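Local coordinates for protein probable oxidoreductase (Pseudomonas aeruginosa, PDB 4B7C) that probably acts as an NADP(H)-dependent medium-chain dehydrogenase/reductase, pairing a GroES-like domain with a Rossmann-fold domain for the cofactor, at residues Q6-Y11 / G101-F106; Q12-P17 / T25-E30; I41-E46 / G80-S85; P52-W57 / E72-L77. All coordinates share one frame; numbering follows the deposited sequence. Where two conformers were deposited one is given.

Contact 1: residues Q6-Y11 / G101-F106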
loop_
_atom_site.group_PDB
_atom_site.type_symbol
_atom_site.label_atom_id
_atom_site.label_comp_id
_atom_site.label_asym_id
_atom_site.label_seq_id
_atom_site.Cartn_x
_atom_site.Cartn_y
_atom_site.Cartn_z
ATOM N N GLN B 6 -2.552 50.543 11.245
ATOM C CA GLN B 6 -2.348 49.347 12.108
ATOM C C GLN B 6 -1.309 48.421 11.477
ATOM O O GLN B 6 -1.133 48.410 10.256
ATOM C CB GLN B 6 -3.680 48.621 12.298
ATOM C CG GLN B 6 -3.696 47.449 13.291
ATOM C CD GLN B 6 -3.660 47.877 14.767
ATOM O OE1 GLN B 6 -4.623 48.428 15.297
ATOM N NE2 GLN B 6 -2.554 47.578 15.442
ATOM N N ILE B 7 -0.616 47.662 12.323
ATOM C CA ILE B 7 0.479 46.798 11.877
ATOM C C ILE B 7 0.115 45.319 11.952
ATOM O O ILE B 7 -0.399 44.842 12.962
ATOM C CB ILE B 7 1.791 47.044 12.676
ATOM C CG1 ILE B 7 2.310 48.468 12.400
ATOM C CG2 ILE B 7 2.854 46.026 12.299
ATOM C CD1 ILE B 7 2.926 48.634 11.020
ATOM N N ASN B 8 0.429 44.600 10.881
ATOM C CA ASN B 8 0.322 43.138 10.857
ATOM C C ASN B 8 1.712 42.525 10.933
ATOM O O ASN B 8 2.480 42.606 9.982
ATOM C CB ASN B 8 -0.390 42.671 9.579
ATOM C CG ASN B 8 -0.605 41.165 9.538
ATOM O OD1 ASN B 8 -0.721 40.507 10.583
ATOM N ND2 ASN B 8 -0.648 40.607 8.328
ATOM N N ARG B 9 2.038 41.918 12.072
ATOM C CA ARG B 9 3.316 41.222 12.203
ATOM C C ARG B 9 3.186 39.864 11.530
ATOM O O ARG B 9 2.180 39.167 11.710
ATOM C CB ARG B 9 3.730 41.025 13.660
ATOM C CG ARG B 9 3.835 42.313 14.473
ATOM C CD ARG B 9 4.039 42.006 15.941
ATOM N NE ARG B 9 2.932 41.240 16.493
ATOM C CZ ARG B 9 2.985 40.545 17.622
ATOM N NH1 ARG B 9 4.096 40.501 18.354
ATOM N NH2 ARG B 9 1.918 39.876 18.021
ATOM N N GLN B 10 4.220 39.492 10.780
ATOM C CA GLN B 10 4.223 38.249 10.016
ATOM C C GLN B 10 5.555 37.526 10.115
ATOM O O GLN B 10 6.616 38.153 10.120
ATOM C CB GLN B 10 3.980 38.521 8.541
ATOM C CG GLN B 10 2.787 39.375 8.196
ATOM C CD GLN B 10 2.697 39.562 6.690
ATOM O OE1 GLN B 10 3.681 39.920 6.046
ATOM N NE2 GLN B 10 1.532 39.267 6.115
ATOM N N TYR B 11 5.487 36.208 10.176
ATOM C CA TYR B 11 6.661 35.381 9.957
ATOM C C TYR B 11 6.648 34.890 8.524
ATOM O O TYR B 11 5.738 34.167 8.109
ATOM C CB TYR B 11 6.734 34.208 10.918
ATOM C CG TYR B 11 7.441 34.548 12.189
ATOM C CD1 TYR B 11 8.822 34.734 12.209
ATOM C CD2 TYR B 11 6.737 34.689 13.382
ATOM C CE1 TYR B 11 9.482 35.047 13.382
ATOM C CE2 TYR B 11 7.387 35.012 14.554
ATOM C CZ TYR B 11 8.763 35.188 14.548
ATOM O OH TYR B 11 9.403 35.510 15.712
ATOM N N GLY B 101 -2.395 31.676 8.510
ATOM C CA GLY B 101 -0.998 32.092 8.366
ATOM C C GLY B 101 -0.358 32.498 9.689
ATOM O O GLY B 101 -1.058 32.824 10.659
ATOM N N VAL B 102 0.978 32.481 9.726
ATOM C CA VAL B 102 1.713 32.840 10.936
ATOM C C VAL B 102 1.829 34.352 10.988
ATOM O O VAL B 102 2.861 34.936 10.638
ATOM C CB VAL B 102 3.103 32.179 11.025
ATOM C CG1 VAL B 102 3.780 32.582 12.328
ATOM C CG2 VAL B 102 2.992 30.656 10.966
ATOM N N GLN B 103 0.750 34.981 11.446
ATOM C CA GLN B 103 0.623 36.431 11.438
ATOM C C GLN B 103 -0.501 36.895 12.379
ATOM O O GLN B 103 -1.278 36.082 12.877
ATOM C CB GLN B 103 0.349 36.940 10.023
ATOM C CG GLN B 103 -0.876 36.327 9.379
ATOM C CD GLN B 103 -1.055 36.714 7.935
ATOM O OE1 GLN B 103 -0.502 37.716 7.457
ATOM N NE2 GLN B 103 -1.849 35.913 7.220
ATOM N N ASP B 104 -0.549 38.200 12.625
ATOM C CA ASP B 104 -1.573 38.801 13.508
ATOM C C ASP B 104 -2.953 38.789 12.851
ATOM O O ASP B 104 -3.962 38.533 13.510
ATOM C CB ASP B 104 -1.237 40.255 13.855
ATOM C CG ASP B 104 -0.112 40.383 14.870
ATOM O OD1 ASP B 104 -0.108 39.655 15.886
ATOM O OD2 ASP B 104 0.789 41.224 14.625
ATOM N N TYR B 105 -2.965 39.097 11.558
ATOM C CA TYR B 105 -4.207 39.257 10.805
ATOM C C TYR B 105 -4.151 38.517 9.487
ATOM O O TYR B 105 -3.115 38.519 8.817
ATOM C CB TYR B 105 -4.465 40.727 10.476
ATOM C CG TYR B 105 -4.675 41.624 11.664
ATOM C CD1 TYR B 105 -5.950 41.824 12.190
ATOM C CD2 TYR B 105 -3.607 42.287 12.254
ATOM C CE1 TYR B 105 -6.153 42.657 13.274
ATOM C CE2 TYR B 105 -3.797 43.115 13.344
ATOM C CZ TYR B 105 -5.078 43.307 13.842
ATOM O OH TYR B 105 -5.276 44.120 14.924
ATOM N N PHE B 106 -5.271 37.895 9.122
ATOM C CA PHE B 106 -5.442 37.297 7.800
ATOM C C PHE B 106 -6.369 38.158 6.966
ATOM O O PHE B 106 -7.460 38.521 7.420
ATOM C CB PHE B 106 -6.015 35.882 7.876
ATOM C CG PHE B 106 -6.490 35.353 6.544
ATOM C CD1 PHE B 106 -5.609 34.717 5.677
ATOM C CD2 PHE B 106 -7.823 35.516 6.143
ATOM C CE1 PHE B 106 -6.037 34.235 4.453
ATOM C CE2 PHE B 106 -8.254 35.040 4.917
ATOM C CZ PHE B 106 -7.360 34.401 4.066
#

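Contact 2: residues Q12-P17 / T25-E30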
loop_
_atom_site.group_PDB
_atom_site.type_symbol
_atom_site.label_atom_id
_atom_site.label_comp_id
_atom_site.label_asym_id
_atom_site.label_seq_id
_atom_site.Cartn_x
_atom_site.Cartn_y
_atom_site.Cartn_z
ATOM N N GLN B 12 7.656 35.316 7.768
ATOM C CA GLN B 12 7.812 34.889 6.385
ATOM C C GLN B 12 8.862 33.796 6.295
ATOM O O GLN B 12 9.775 33.736 7.110
ATOM C CB GLN B 12 8.224 36.048 5.495
ATOM C CG GLN B 12 7.210 37.170 5.440
ATOM C CD GLN B 12 7.709 38.372 4.662
ATOM O OE1 GLN B 12 8.873 38.430 4.268
ATOM N NE2 GLN B 12 6.829 39.348 4.446
ATOM N N LEU B 13 8.706 32.918 5.310
ATOM C CA LEU B 13 9.726 31.911 5.023
ATOM C C LEU B 13 10.900 32.603 4.337
ATOM O O LEU B 13 10.753 33.155 3.247
ATOM C CB LEU B 13 9.173 30.787 4.153
ATOM C CG LEU B 13 10.129 29.622 3.854
ATOM C CD1 LEU B 13 10.452 28.858 5.130
ATOM C CD2 LEU B 13 9.545 28.705 2.789
ATOM N N ALA B 14 12.059 32.564 4.989
ATOM C CA ALA B 14 13.232 33.337 4.554
ATOM C C ALA B 14 14.197 32.476 3.737
ATOM O O ALA B 14 14.734 32.916 2.728
ATOM C CB ALA B 14 13.952 33.925 5.754
ATOM N N GLN B 15 14.425 31.254 4.204
ATOM C CA GLN B 15 15.250 30.295 3.465
ATOM C C GLN B 15 14.820 28.864 3.762
ATOM O O GLN B 15 14.383 28.548 4.877
ATOM C CB GLN B 15 16.744 30.473 3.785
ATOM C CG GLN B 15 17.099 30.363 5.259
ATOM C CD GLN B 15 18.604 30.517 5.541
ATOM O OE1 GLN B 15 19.333 31.257 4.856
ATOM N NE2 GLN B 15 19.076 29.792 6.549
ATOM N N ARG B 16 14.983 27.996 2.766
ATOM C CA ARG B 16 14.621 26.590 2.901
ATOM C C ARG B 16 15.623 25.941 3.841
ATOM O O ARG B 16 16.827 26.007 3.589
ATOM C CB ARG B 16 14.623 25.879 1.535
ATOM C CG ARG B 16 13.972 26.714 0.443
ATOM C CD ARG B 16 13.049 25.961 -0.474
ATOM N NE ARG B 16 11.790 25.972 0.219
ATOM C CZ ARG B 16 10.639 26.523 -0.163
ATOM N NH1 ARG B 16 10.468 27.162 -1.318
ATOM N NH2 ARG B 16 9.623 26.385 0.670
ATOM N N PRO B 17 15.135 25.307 4.919
ATOM C CA PRO B 17 16.044 24.692 5.874
ATOM C C PRO B 17 16.676 23.398 5.377
ATOM O O PRO B 17 16.063 22.645 4.608
ATOM C CB PRO B 17 15.140 24.373 7.064
ATOM C CG PRO B 17 13.797 24.146 6.464
ATOM C CD PRO B 17 13.728 25.039 5.257
ATOM N N THR B 25 15.687 30.601 9.303
ATOM C CA THR B 25 14.666 29.991 8.436
ATOM C C THR B 25 13.507 30.958 8.182
ATOM O O THR B 25 12.997 31.049 7.062
ATOM C CB THR B 25 14.117 28.689 9.046
ATOM O OG1 THR B 25 15.213 27.784 9.304
ATOM C CG2 THR B 25 13.148 28.037 8.089
ATOM N N PHE B 26 13.121 31.691 9.222
ATOM C CA PHE B 26 12.030 32.669 9.127
ATOM C C PHE B 26 12.486 34.105 9.338
ATOM O O PHE B 26 13.447 34.362 10.049
ATOM C CB PHE B 26 10.939 32.354 10.139
ATOM C CG PHE B 26 10.408 30.963 10.037
ATOM C CD1 PHE B 26 9.516 30.632 9.035
ATOM C CD2 PHE B 26 10.788 29.996 10.944
ATOM C CE1 PHE B 26 9.025 29.351 8.932
ATOM C CE2 PHE B 26 10.300 28.709 10.851
ATOM C CZ PHE B 26 9.414 28.382 9.844
ATOM N N SER B 27 11.788 35.029 8.686
ATOM C CA SER B 27 11.988 36.473 8.882
ATOM C C SER B 27 10.757 37.085 9.549
ATOM O O SER B 27 9.630 36.924 9.070
ATOM C CB SER B 27 12.305 37.214 7.567
ATOM O OG SER B 27 13.505 36.737 7.002
ATOM N N PHE B 28 10.989 37.795 10.647
ATOM C CA PHE B 28 9.933 38.482 11.365
ATOM C C PHE B 28 9.752 39.884 10.803
ATOM O O PHE B 28 10.629 40.740 10.925
ATOM C CB PHE B 28 10.249 38.517 12.855
ATOM C CG PHE B 28 9.070 38.831 13.703
ATOM C CD1 PHE B 28 7.845 38.242 13.430
ATOM C CD2 PHE B 28 9.185 39.690 14.771
ATOM C CE1 PHE B 28 6.743 38.523 14.193
ATOM C CE2 PHE B 28 8.087 39.980 15.549
ATOM C CZ PHE B 28 6.863 39.398 15.259
ATOM N N VAL B 29 8.625 40.111 10.137
ATOM C CA VAL B 29 8.423 41.356 9.394
ATOM C C VAL B 29 7.141 42.085 9.833
ATOM O O VAL B 29 6.138 41.471 10.218
ATOM C CB VAL B 29 8.544 41.158 7.859
ATOM C CG1 VAL B 29 8.177 42.442 7.134
ATOM C CG2 VAL B 29 9.961 40.730 7.511
ATOM N N GLU B 30 7.206 43.411 9.819
ATOM C CA GLU B 30 6.052 44.244 10.121
ATOM C C GLU B 30 5.509 44.824 8.835
ATOM O O GLU B 30 6.228 45.486 8.087
ATOM C CB GLU B 30 6.421 45.371 11.081
ATOM C CG GLU B 30 6.818 44.875 12.461
ATOM C CD GLU B 30 7.085 45.994 13.448
ATOM O OE1 GLU B 30 7.036 47.181 13.050
ATOM O OE2 GLU B 30 7.359 45.674 14.620
#

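Contact 3: residues I41-E46 / G80-S85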
loop_
_atom_site.group_PDB
_atom_site.type_symbol
_atom_site.label_atom_id
_atom_site.label_comp_id
_atom_site.label_asym_id
_atom_site.label_seq_id
_atom_site.Cartn_x
_atom_site.Cartn_y
_atom_site.Cartn_z
ATOM N N ILE B 41 -12.247 38.353 3.303
ATOM C CA ILE B 41 -12.511 38.670 4.705
ATOM C C ILE B 41 -11.233 39.116 5.413
ATOM O O ILE B 41 -10.114 38.814 4.978
ATOM C CB ILE B 41 -13.145 37.499 5.464
ATOM C CG1 ILE B 41 -12.180 36.315 5.577
ATOM C CG2 ILE B 41 -14.463 37.091 4.794
ATOM C CD1 ILE B 41 -12.723 35.203 6.453
ATOM N N LEU B 42 -11.423 39.872 6.491
ATOM C CA LEU B 42 -10.341 40.277 7.400
ATOM C C LEU B 42 -10.572 39.586 8.726
ATOM O O LEU B 42 -11.626 39.767 9.363
ATOM C CB LEU B 42 -10.290 41.802 7.587
ATOM C CG LEU B 42 -9.478 42.346 8.793
ATOM C CD1 LEU B 42 -8.016 41.944 8.704
ATOM C CD2 LEU B 42 -9.588 43.855 8.984
ATOM N N VAL B 43 -9.585 38.804 9.146
ATOM C CA VAL B 43 -9.679 38.007 10.366
ATOM C C VAL B 43 -8.577 38.384 11.355
ATOM O O VAL B 43 -7.404 38.514 10.979
ATOM C CB VAL B 43 -9.561 36.498 10.093
ATOM C CG1 VAL B 43 -9.479 35.724 11.399
ATOM C CG2 VAL B 43 -10.727 35.987 9.250
ATOM N N LYS B 44 -8.963 38.585 12.618
ATOM C CA LYS B 44 -7.992 38.727 13.701
ATOM C C LYS B 44 -7.612 37.334 14.166
ATOM O O LYS B 44 -8.445 36.608 14.699
ATOM C CB LYS B 44 -8.549 39.536 14.877
ATOM C CG LYS B 44 -7.611 39.591 16.085
ATOM C CD LYS B 44 -6.338 40.387 15.804
ATOM C CE LYS B 44 -5.204 40.106 16.800
ATOM N NZ LYS B 44 -4.292 38.984 16.393
ATOM N N ASN B 45 -6.363 36.949 13.928
ATOM C CA ASN B 45 -5.910 35.614 14.298
ATOM C C ASN B 45 -5.772 35.499 15.816
ATOM O O ASN B 45 -5.168 36.354 16.455
ATOM C CB ASN B 45 -4.587 35.268 13.605
ATOM C CG ASN B 45 -4.707 35.218 12.087
ATOM O OD1 ASN B 45 -5.813 35.257 11.526
ATOM N ND2 ASN B 45 -3.560 35.102 11.409
ATOM N N GLU B 46 -6.331 34.437 16.382
ATOM C CA GLU B 46 -6.329 34.254 17.836
ATOM C C GLU B 46 -5.455 33.092 18.292
ATOM O O GLU B 46 -4.678 33.227 19.243
ATOM C CB GLU B 46 -7.758 34.061 18.355
ATOM C CG GLU B 46 -8.619 35.329 18.273
ATOM C CD GLU B 46 -9.549 35.596 19.454
ATOM O OE1 GLU B 46 -9.720 34.701 20.341
ATOM O OE2 GLU B 46 -10.094 36.750 19.480
ATOM N N GLY B 80 -9.718 32.265 14.272
ATOM C CA GLY B 80 -9.744 33.710 14.425
ATOM C C GLY B 80 -11.133 34.291 14.324
ATOM O O GLY B 80 -12.087 33.599 13.969
ATOM N N LYS B 81 -11.215 35.590 14.586
ATOM C CA LYS B 81 -12.484 36.314 14.563
ATOM C C LYS B 81 -12.581 37.196 13.338
ATOM O O LYS B 81 -11.665 37.967 13.035
ATOM C CB LYS B 81 -12.622 37.185 15.814
ATOM C CG LYS B 81 -13.975 37.868 15.949
ATOM C CD LYS B 81 -13.961 38.882 17.082
ATOM C CE LYS B 81 -15.360 39.316 17.470
ATOM N NZ LYS B 81 -15.297 40.500 18.387
ATOM N N VAL B 82 -13.691 37.083 12.627
ATOM C CA VAL B 82 -13.930 37.915 11.463
ATOM C C VAL B 82 -14.240 39.340 11.915
ATOM O O VAL B 82 -15.217 39.579 12.617
ATOM C CB VAL B 82 -15.101 37.397 10.594
ATOM C CG1 VAL B 82 -15.317 38.346 9.431
ATOM C CG2 VAL B 82 -14.849 35.966 10.100
ATOM N N LEU B 83 -13.419 40.287 11.489
ATOM C CA LEU B 83 -13.612 41.700 11.808
ATOM C C LEU B 83 -14.391 42.418 10.712
ATOM O O LEU B 83 -15.265 43.240 10.989
ATOM C CB LEU B 83 -12.264 42.400 11.996
ATOM C CG LEU B 83 -11.375 41.852 13.119
ATOM C CD1 LEU B 83 -10.190 42.798 13.252
ATOM C CD2 LEU B 83 -12.101 41.770 14.462
ATOM N N VAL B 84 -14.033 42.124 9.468
ATOM C CA VAL B 84 -14.699 42.686 8.298
ATOM C C VAL B 84 -14.896 41.597 7.269
ATOM O O VAL B 84 -13.952 40.870 6.952
ATOM C CB VAL B 84 -13.886 43.804 7.603
ATOM C CG1 VAL B 84 -14.569 44.205 6.304
ATOM C CG2 VAL B 84 -13.681 44.996 8.525
ATOM N N SER B 85 -16.104 41.522 6.722
ATOM C CA SER B 85 -16.404 40.602 5.631
ATOM C C SER B 85 -16.966 41.290 4.399
ATOM O O SER B 85 -17.891 42.092 4.482
ATOM C CB SER B 85 -17.392 39.529 6.058
ATOM O OG SER B 85 -17.737 38.721 4.941
#

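Contact 4: residues P52-W57 / E72-L77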
loop_
_atom_site.group_PDB
_atom_site.type_symbol
_atom_site.label_atom_id
_atom_site.label_comp_id
_atom_site.label_asym_id
_atom_site.label_seq_id
_atom_site.Cartn_x
_atom_site.Cartn_y
_atom_site.Cartn_z
ATOM N N PRO B 52 3.517 19.149 12.730
ATOM C CA PRO B 52 4.718 18.589 12.070
ATOM C C PRO B 52 4.699 18.743 10.553
ATOM O O PRO B 52 5.766 18.874 9.936
ATOM C CB PRO B 52 4.672 17.106 12.462
ATOM C CG PRO B 52 3.908 17.083 13.745
ATOM C CD PRO B 52 2.859 18.147 13.584
ATOM N N ALA B 53 3.501 18.716 9.960
ATOM C CA ALA B 53 3.344 18.914 8.509
ATOM C C ALA B 53 3.968 20.221 8.030
ATOM O O ALA B 53 4.302 20.360 6.849
ATOM C CB ALA B 53 1.878 18.840 8.101
ATOM N N MET B 54 4.139 21.169 8.947
ATOM C CA MET B 54 4.789 22.456 8.623
ATOM C C MET B 54 6.200 22.287 8.049
ATOM O O MET B 54 6.662 23.079 7.218
ATOM C CB MET B 54 4.879 23.347 9.859
ATOM C CG MET B 54 3.588 24.063 10.179
ATOM S SD MET B 54 3.630 24.951 11.717
ATOM C CE MET B 54 2.572 26.374 11.423
ATOM N N ARG B 55 6.874 21.237 8.491
ATOM C CA ARG B 55 8.213 20.922 7.979
ATOM C C ARG B 55 8.174 20.597 6.465
ATOM O O ARG B 55 8.987 21.101 5.659
ATOM C CB ARG B 55 8.825 19.802 8.835
ATOM C CG ARG B 55 10.358 19.755 8.822
ATOM C CD ARG B 55 11.117 21.031 8.840
ATOM N NE ARG B 55 12.450 20.847 8.271
ATOM C CZ ARG B 55 12.790 20.910 6.983
ATOM N NH1 ARG B 55 11.898 21.169 6.033
ATOM N NH2 ARG B 55 14.064 20.708 6.645
ATOM N N GLY B 56 7.176 19.819 6.063
ATOM C CA GLY B 56 6.975 19.509 4.652
ATOM C C GLY B 56 6.621 20.739 3.840
ATOM O O GLY B 56 7.051 20.884 2.689
ATOM N N TRP B 57 5.814 21.621 4.419
ATOM C CA TRP B 57 5.362 22.838 3.713
ATOM C C TRP B 57 6.495 23.767 3.418
ATOM O O TRP B 57 6.405 24.597 2.502
ATOM C CB TRP B 57 4.314 23.601 4.519
ATOM C CG TRP B 57 3.113 22.794 4.899
ATOM C CD1 TRP B 57 2.641 21.635 4.296
ATOM C CD2 TRP B 57 2.145 23.090 5.963
ATOM N NE1 TRP B 57 1.513 21.190 4.923
ATOM C CE2 TRP B 57 1.159 22.016 5.928
ATOM C CE3 TRP B 57 2.017 24.085 6.915
ATOM C CZ2 TRP B 57 0.096 21.961 6.820
ATOM C CZ3 TRP B 57 0.946 24.027 7.812
ATOM C CH2 TRP B 57 0.011 22.988 7.771
ATOM N N GLU B 72 7.019 34.546 1.375
ATOM C CA GLU B 72 5.592 34.429 1.693
ATOM C C GLU B 72 5.397 34.216 3.187
ATOM O O GLU B 72 6.230 33.605 3.856
ATOM C CB GLU B 72 4.937 33.247 0.973
ATOM C CG GLU B 72 4.537 33.494 -0.473
ATOM C CD GLU B 72 3.847 32.292 -1.116
ATOM O OE1 GLU B 72 3.663 31.234 -0.453
ATOM O OE2 GLU B 72 3.485 32.419 -2.303
ATOM N N VAL B 73 4.263 34.690 3.696
ATOM C CA VAL B 73 3.881 34.411 5.074
ATOM C C VAL B 73 3.788 32.909 5.277
ATOM O O VAL B 73 3.185 32.203 4.480
ATOM C CB VAL B 73 2.533 35.060 5.429
ATOM C CG1 VAL B 73 2.147 34.725 6.869
ATOM C CG2 VAL B 73 2.624 36.561 5.225
ATOM N N MET B 74 4.397 32.424 6.346
ATOM C CA MET B 74 4.403 31.003 6.628
ATOM C C MET B 74 2.973 30.458 6.787
ATOM O O MET B 74 2.118 31.083 7.421
ATOM C CB MET B 74 5.217 30.697 7.885
ATOM C CG MET B 74 5.261 29.222 8.263
ATOM S SD MET B 74 5.822 28.128 6.964
ATOM C CE MET B 74 5.507 26.571 7.786
ATOM N N ARG B 75 2.732 29.289 6.198
ATOM C CA ARG B 75 1.414 28.654 6.246
ATOM C C ARG B 75 1.103 28.136 7.645
ATOM O O ARG B 75 1.943 27.538 8.297
ATOM C CB ARG B 75 1.321 27.499 5.233
ATOM C CG ARG B 75 -0.016 26.763 5.227
ATOM C CD ARG B 75 -0.160 25.708 4.129
ATOM N NE ARG B 75 0.175 26.269 2.824
ATOM C CZ ARG B 75 1.065 25.785 1.960
ATOM N NH1 ARG B 75 1.751 24.667 2.212
ATOM N NH2 ARG B 75 1.255 26.432 0.817
ATOM N N ALA B 76 -0.123 28.366 8.103
ATOM C CA ALA B 76 -0.597 27.831 9.389
ATOM C C ALA B 76 -2.116 27.802 9.430
ATOM O O ALA B 76 -2.765 28.775 9.056
ATOM C CB ALA B 76 -0.082 28.676 10.542
ATOM N N LEU B 77 -2.660 26.693 9.884
ATOM C CA LEU B 77 -4.066 26.616 10.201
ATOM C C LEU B 77 -4.282 27.365 11.509
ATOM O O LEU B 77 -3.430 27.366 12.403
ATOM C CB LEU B 77 -4.546 25.167 10.335
ATOM C CG LEU B 77 -4.518 24.325 9.043
ATOM C CD1 LEU B 77 -4.811 22.863 9.366
ATOM C CD2 LEU B 77 -5.453 24.833 7.967
#

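Contact 1: residues Q6-Y11 / G101-F106
Arg9 and Asp104 form the charged part of this contact, a side-on salt bridge in which NE of Arg9 meets OD2 of Asp104 at 2.8 Å and NH2 of Arg9 meets OD1 at 3.0 Å. Both carboxylate oxygens use their syn lone pairs, and the two flat groups lie only 14° from coplanar. OD2 is gripped a second time, from its anti side, by Arg9 N at 2.9 Å.

The amides make a second network. Gln103 OE1 accepts from Asn8 ND2 at 3.0 Å and from Gln10 NE2 at 2.9 Å, the two donors arriving from opposite faces of its plane, while Gln103 NE2 turns to Leu100 O. Asn8 CG, anti to its backbone N (chi1 -177°), lies near Tyr105. Its OD1 accepts from Tyr105 N, 2.8 Å away and well above the carbonyl plane.

Backbone bonds are few: Asp104 N to Arg9 O and Tyr11 N to Val102 O. Apolar contact is made by Tyr11 CB, 3.7 Å from Val102 CG1.

Gln10 and Gln103 form a single beta bridge, and Val102 centres an inverse gamma turn. Side chains thus help tie an N-terminal strand to the irregular approach to strand 105-108 in a GroES-like domain.

Contact 2: residues Q12-P17 / T25-E30
Gln12 pairs with Ser27 through two backbone hydrogen bonds, Gln12 N to Ser27 O and Ser27 N to Gln12 O, each 2.9 Å long. The two side chains of this antiparallel hydrogen-bonded pair share one face of the sheet, and on it Gln12 OE1 comes within 4.1 Å of Val29 CG2. Gln12 O also lies at the edge of the Phe26 ring.

Leu13 faces Phe26 in the next, non-hydrogen-bonded pair. Its CG is anti to the backbone N (chi1 -176°), and beyond it CD1 reaches both Phe26 CE1 and Thr25 CG2 at 4.1 Å. The same Thr25 methyl stands over the centre of the Phe26 ring, 4.0 Å above its plane.

Just past the strand, Thr25 O accepts two backbone bonds, from Ala14 N at 2.7 Å and from Gln15 N at 3.2 Å. Ala14 CB packs tightly on Ser27 OG, 3.1 Å away. Further on, Pro17 CB lies near Thr25 OG1, which accepts from Gly22 N.

Leu13, Thr25 and Phe26 all rest on Met58 of helix 53-58, and Phe26 meets Phe316 of helix 316-321 edge to face. The backbone of Leu13 bonds Gly71 and Glu72, joining sheet 7-13/26-32 to the loop beyond helix 53-58.

Contact 3: residues I41-E46 / G80-S85
Leu83 lies against Leu42 and Lys44, its carbons passing from the first to the second. CB sits 3.8 Å from Leu42 O and also touches the Leu42 side chain. CG, anti to its own carbonyl carbon (chi1 -60°), comes to 4.1 Å from Lys44 CB. The tip CD1 ends 4.0 Å from that same Lys44 CB, so the end of the side chain rests on Lys44.

What puts it there is a classic beta bulge. Leu83 and Val84 both face Leu42, whose O accepts from Leu83 N at 2.8 Å and only weakly from Val84 N; Leu42 N returns a bond to Val84 O at 2.8 Å. The register shifts by one residue between Leu42 and Val43. Beyond the shift, regular antiparallel pairing resumes with Lys44 N bonded to Lys81 O at 2.8 Å and Lys81 N to Lys44 O.

Ile41, Val43 and Val82 share one face, where Val43 CG2 meets Val82 CG2 at 4.2 Å. Gly80 CA packs closely against Val43 CG1 at 3.6 Å.

Strand 41-49 is flanked by strand 77-85 and by strand 105-108. Val43 and Val82 rest on Val96 of strand 95-97, whereas Leu42 and Leu83 both touch Tyr105 of strand 105-108.

Contact 4: residues P52-W57 / E72-L77
The Arg75 guanidinium is held from two sides: NH1 stands over the indole of Trp57, 3.5 Å from CG, and NH2 bonds Pro66 O. CZ lies 5.0 Å from the centroid of the five-membered ring, a cation-pi contact in which the guanidinium turns its edge to the ring, the two planes 67° apart. Arg75 was modelled in two conformers, and this describes one of them.

Nearer the backbone, CG is anti to the backbone N and the chain stays extended to CD (chi2 174°), which carries CD over the face of the six-membered ring, 4.0 Å from its centroid, in a CH-pi contact. The opposite face of the indole is taken by its own helix, through Ala53 O and Met54 CA. Arg75 O is approached by carbons, Met54 CE at 3.4 Å and Trp57 CE3 and CZ3 at 3.7 Å.

Two methionines fill in beside the tryptophan. Met74 CE lies at the indole edge and 3.9 Å from Met54 CB, while Met54 CE touches Ala76 CB at 3.6 Å.

Both methionines also pack on Phe316 of helix 316-321. The backbone of Met74 bonds Tyr11 and Val102, so the loop that leads into strand 77-85 runs between helix 53-58 and the strand 7-13.

How the contacts relate
All four contacts belong to the GroES-like part of the chain; the cofactor is probably held by the Rossmann-type part. Contacts 1 and 2 share strand 7-13, their centres about 13 Å apart, and Tyr11 of one stacks on Phe28 of the other. The loop of contact 4 joins both: Ala76 CB lies 3.7 Å from Val102 CG2, and Met74 CG lies 3.8 Å from Phe26 CE1. Contact 3 meets contact 1 through Phe106 O and Val43 N, 2.8 Å apart, and through Asn45 ND2 and Gln103 O. Contacts 2 and 3, with centres about 24 Å apart, do not touch; contact 1, which touches both, lies between a two-stranded sheet and the larger mixed one.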